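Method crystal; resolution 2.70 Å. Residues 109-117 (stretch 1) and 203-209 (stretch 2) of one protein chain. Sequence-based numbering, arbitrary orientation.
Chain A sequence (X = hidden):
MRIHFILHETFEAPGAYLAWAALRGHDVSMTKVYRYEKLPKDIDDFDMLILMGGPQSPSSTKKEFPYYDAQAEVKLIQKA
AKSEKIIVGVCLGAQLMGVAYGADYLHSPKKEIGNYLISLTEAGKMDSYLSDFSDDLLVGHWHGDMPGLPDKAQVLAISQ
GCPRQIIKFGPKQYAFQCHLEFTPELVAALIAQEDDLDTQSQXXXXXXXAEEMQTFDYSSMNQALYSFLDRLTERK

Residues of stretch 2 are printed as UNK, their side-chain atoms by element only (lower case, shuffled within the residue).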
# COMPACT_ATOMS: atom_id res chain seq x y z
N PRO A 109 2.71 15.72 -5.40
CA PRO A 109 2.22 17.07 -5.73
C PRO A 109 1.27 17.57 -4.64
O PRO A 109 1.52 18.61 -4.03
CB PRO A 109 1.42 16.86 -7.06
CG PRO A 109 1.91 15.56 -7.63
CD PRO A 109 2.89 14.90 -6.61
N LYS A 110 0.20 16.82 -4.40
CA LYS A 110 -0.71 17.11 -3.30
C LYS A 110 -0.80 15.92 -2.25
O LYS A 110 -0.87 14.70 -2.63
CB LYS A 110 -2.09 17.50 -3.85
CG LYS A 110 -2.19 19.01 -4.28
CD LYS A 110 -1.45 19.99 -3.21
CE LYS A 110 -1.96 21.52 -3.29
NZ LYS A 110 -2.85 21.91 -2.07
N LYS A 111 -0.76 16.26 -0.97
CA LYS A 111 -1.06 15.26 0.07
C LYS A 111 -2.53 14.90 0.12
O LYS A 111 -3.38 15.71 -0.18
CB LYS A 111 -0.52 15.69 1.41
CG LYS A 111 -1.51 16.14 2.41
CD LYS A 111 -0.74 16.84 3.55
CE LYS A 111 -0.98 16.16 4.87
NZ LYS A 111 0.21 16.30 5.82
N GLU A 112 -2.82 13.65 0.41
CA GLU A 112 -4.18 13.14 0.24
C GLU A 112 -4.58 12.23 1.43
O GLU A 112 -3.89 11.26 1.76
CB GLU A 112 -4.33 12.38 -1.07
CG GLU A 112 -4.10 13.19 -2.31
CD GLU A 112 -4.08 12.29 -3.58
OE1 GLU A 112 -4.84 12.59 -4.58
OE2 GLU A 112 -3.38 11.25 -3.57
N ILE A 113 -5.71 12.55 2.03
CA ILE A 113 -6.18 11.88 3.24
C ILE A 113 -7.69 11.82 3.16
O ILE A 113 -8.34 12.79 3.39
CB ILE A 113 -5.80 12.72 4.50
CG1 ILE A 113 -4.28 12.79 4.68
CG2 ILE A 113 -6.49 12.19 5.68
CD1 ILE A 113 -3.86 13.32 6.01
N GLY A 114 -8.22 10.71 2.73
CA GLY A 114 -9.61 10.60 2.60
C GLY A 114 -9.94 9.75 1.47
O GLY A 114 -9.10 9.08 0.97
N ASN A 115 -11.18 9.77 1.04
CA ASN A 115 -11.58 8.91 -0.05
C ASN A 115 -11.77 9.67 -1.36
O ASN A 115 -12.68 10.47 -1.48
CB ASN A 115 -12.83 8.10 0.31
CG ASN A 115 -12.64 7.28 1.56
OD1 ASN A 115 -13.26 7.53 2.56
ND2 ASN A 115 -11.72 6.32 1.50
N TYR A 116 -10.84 9.46 -2.31
CA TYR A 116 -10.86 10.18 -3.59
C TYR A 116 -10.82 9.24 -4.80
O TYR A 116 -10.50 8.05 -4.68
CB TYR A 116 -9.77 11.20 -3.66
CG TYR A 116 -9.89 12.27 -2.62
CD1 TYR A 116 -10.78 13.33 -2.77
CD2 TYR A 116 -9.10 12.24 -1.48
CE1 TYR A 116 -10.88 14.32 -1.81
CE2 TYR A 116 -9.16 13.24 -0.53
CZ TYR A 116 -10.07 14.27 -0.69
OH TYR A 116 -10.17 15.24 0.29
N LEU A 117 -11.28 9.74 -5.94
CA LEU A 117 -11.18 8.98 -7.16
C LEU A 117 -9.74 8.77 -7.49
O LEU A 117 -8.92 9.65 -7.32
CB LEU A 117 -11.88 9.71 -8.33
CG LEU A 117 -13.40 9.61 -8.49
CD1 LEU A 117 -13.88 10.76 -9.40
CD2 LEU A 117 -13.86 8.21 -9.06
N UNK A 203 -7.58 24.06 5.45
CA UNK A 203 -6.31 24.57 4.83
C UNK A 203 -5.87 23.79 3.56
O UNK A 203 -5.16 24.33 2.71
c UNK A 203 -5.38 24.12 7.26
o UNK A 203 -3.91 24.01 5.32
c UNK A 203 -5.06 24.70 5.86
N UNK A 204 -6.33 22.53 3.43
CA UNK A 204 -5.84 21.67 2.35
C UNK A 204 -6.94 21.12 1.40
O UNK A 204 -8.10 20.91 1.80
o UNK A 204 -1.76 20.68 1.29
c UNK A 204 -4.97 20.54 2.92
c UNK A 204 -3.92 20.03 1.94
o UNK A 204 -2.24 20.73 3.45
c UNK A 204 -2.55 20.53 2.25
N UNK A 205 -6.54 20.89 0.15
CA UNK A 205 -7.46 20.55 -0.94
C UNK A 205 -8.02 19.19 -0.74
O UNK A 205 -9.21 18.92 -1.06
o UNK A 205 -5.58 21.43 -2.24
c UNK A 205 -7.65 20.85 -3.48
c UNK A 205 -6.70 20.52 -2.29
N UNK A 206 -7.15 18.27 -0.30
CA UNK A 206 -7.40 16.84 -0.43
C UNK A 206 -7.33 16.13 0.89
O UNK A 206 -7.02 14.96 0.95
c UNK A 206 -5.77 17.23 -3.63
c UNK A 206 -6.43 16.25 -1.39
o UNK A 206 -7.74 17.68 -6.75
c UNK A 206 -7.39 17.34 -5.45
c UNK A 206 -8.36 16.75 -4.64
c UNK A 206 -8.03 16.39 -3.32
c UNK A 206 -6.08 17.60 -4.95
c UNK A 206 -6.74 16.61 -2.80
N UNK A 207 -7.67 16.84 1.96
CA UNK A 207 -7.82 16.27 3.26
C UNK A 207 -9.31 16.37 3.68
O UNK A 207 -9.90 17.47 3.71
c UNK A 207 -5.49 16.94 3.90
c UNK A 207 -7.21 16.51 5.64
c UNK A 207 -6.97 17.02 4.27
N UNK A 208 -9.91 15.22 3.98
CA UNK A 208 -11.30 15.20 4.43
C UNK A 208 -11.43 15.34 5.97
O UNK A 208 -10.43 15.54 6.67
o UNK A 208 -13.02 11.80 2.75
c UNK A 208 -12.86 12.75 2.00
c UNK A 208 -12.02 13.97 3.92
n UNK A 208 -13.24 12.73 0.78
c UNK A 208 -12.24 13.98 2.46
N UNK A 209 -12.68 15.36 6.47
CA UNK A 209 -12.94 15.48 7.93
C UNK A 209 -13.09 14.07 8.55
O UNK A 209 -13.52 13.08 7.84
c UNK A 209 -14.25 16.30 8.21
o UNK A 209 -15.40 15.47 7.96
c UNK A 209 -14.31 17.49 7.32

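Position 203 carries three side-chain atoms, a carbon bearing one oxygen and one carbon, and makes no contact with stretch 1. A branched hydroxyl of this size is threonine, Thr203, the last helical residue here.

At position 204 the chain leaves helical geometry. Its three carbons run in line, the third bearing two oxygens, and this carboxylate lies near the amino group of Lys110. The residue is glutamate: Glu204 OE2 is 3.7 Å from Lys110 NZ, a long salt bridge.

Position 205 again has one carbon bearing an oxygen and a carbon, and its oxygen accepts a hydrogen bond from the amino group of Lys110. This is Thr205, with Lys110 NZ 2.8 Å from Thr205 OG1.

At position 206 one carbon leads to a six-carbon ring bearing an oxygen, and the ring's edge meets the face of the Tyr116 ring and the CB of Lys110. This is tyrosine. The edge of the Tyr206 ring points at the face of the Tyr116 ring, with planes at 84° and Tyr206 CD1 3.8 Å from Tyr116 CE1. Lys110 CB also lies at the edge of the Tyr206 ring, 3.7 Å from Tyr206 CD2, so the aromatic side chain fits between the lysine and Tyr116.

Position 207 has three carbons, one carrying the other two, and no polar atom. Its CA-to-CB bond points away from stretch 1, yet the side chain still meets Ile113. It is valine, with Val207 CG1 4.2 Å from Ile113 CB.

Position 208 shows three carbons in line, the third bearing one oxygen and one nitrogen, and this amide reaches the backbone of Asn115 although the CA-to-CB bond points sideways. The residue is glutamine. Gln208 OE1 accepts a weak hydrogen bond from Asn115 N at 3.2 Å, and Gln208 NE2 gives another weak one to Asn115 O, also at 3.2 Å. The amide thus reads both polar backbone atoms of one residue. A CB on Gly114 would lie 2.7 Å from Gln208 CD, so the missing side chain leaves room for it.

Position 209, a carbon bearing an oxygen and a carbon, makes no contact with stretch 1. It is Thr209, which caps the helix that follows.

The contact centres on a single beta bridge between Ile113 and Val207. Ile113 N donates to Tyr206 O at 2.9 Å, and Gln208 N donates to Ile113 O at 3.0 Å, both nearly straight. Around this backbone clasp, Lys110 supplies the polar contacts to Glu204 and Thr205, while the Tyr116 ring lies between Tyr206 over one face and Gln208 NE2 over the opposite face.

Stretch 2 (203-209) TETYVQT
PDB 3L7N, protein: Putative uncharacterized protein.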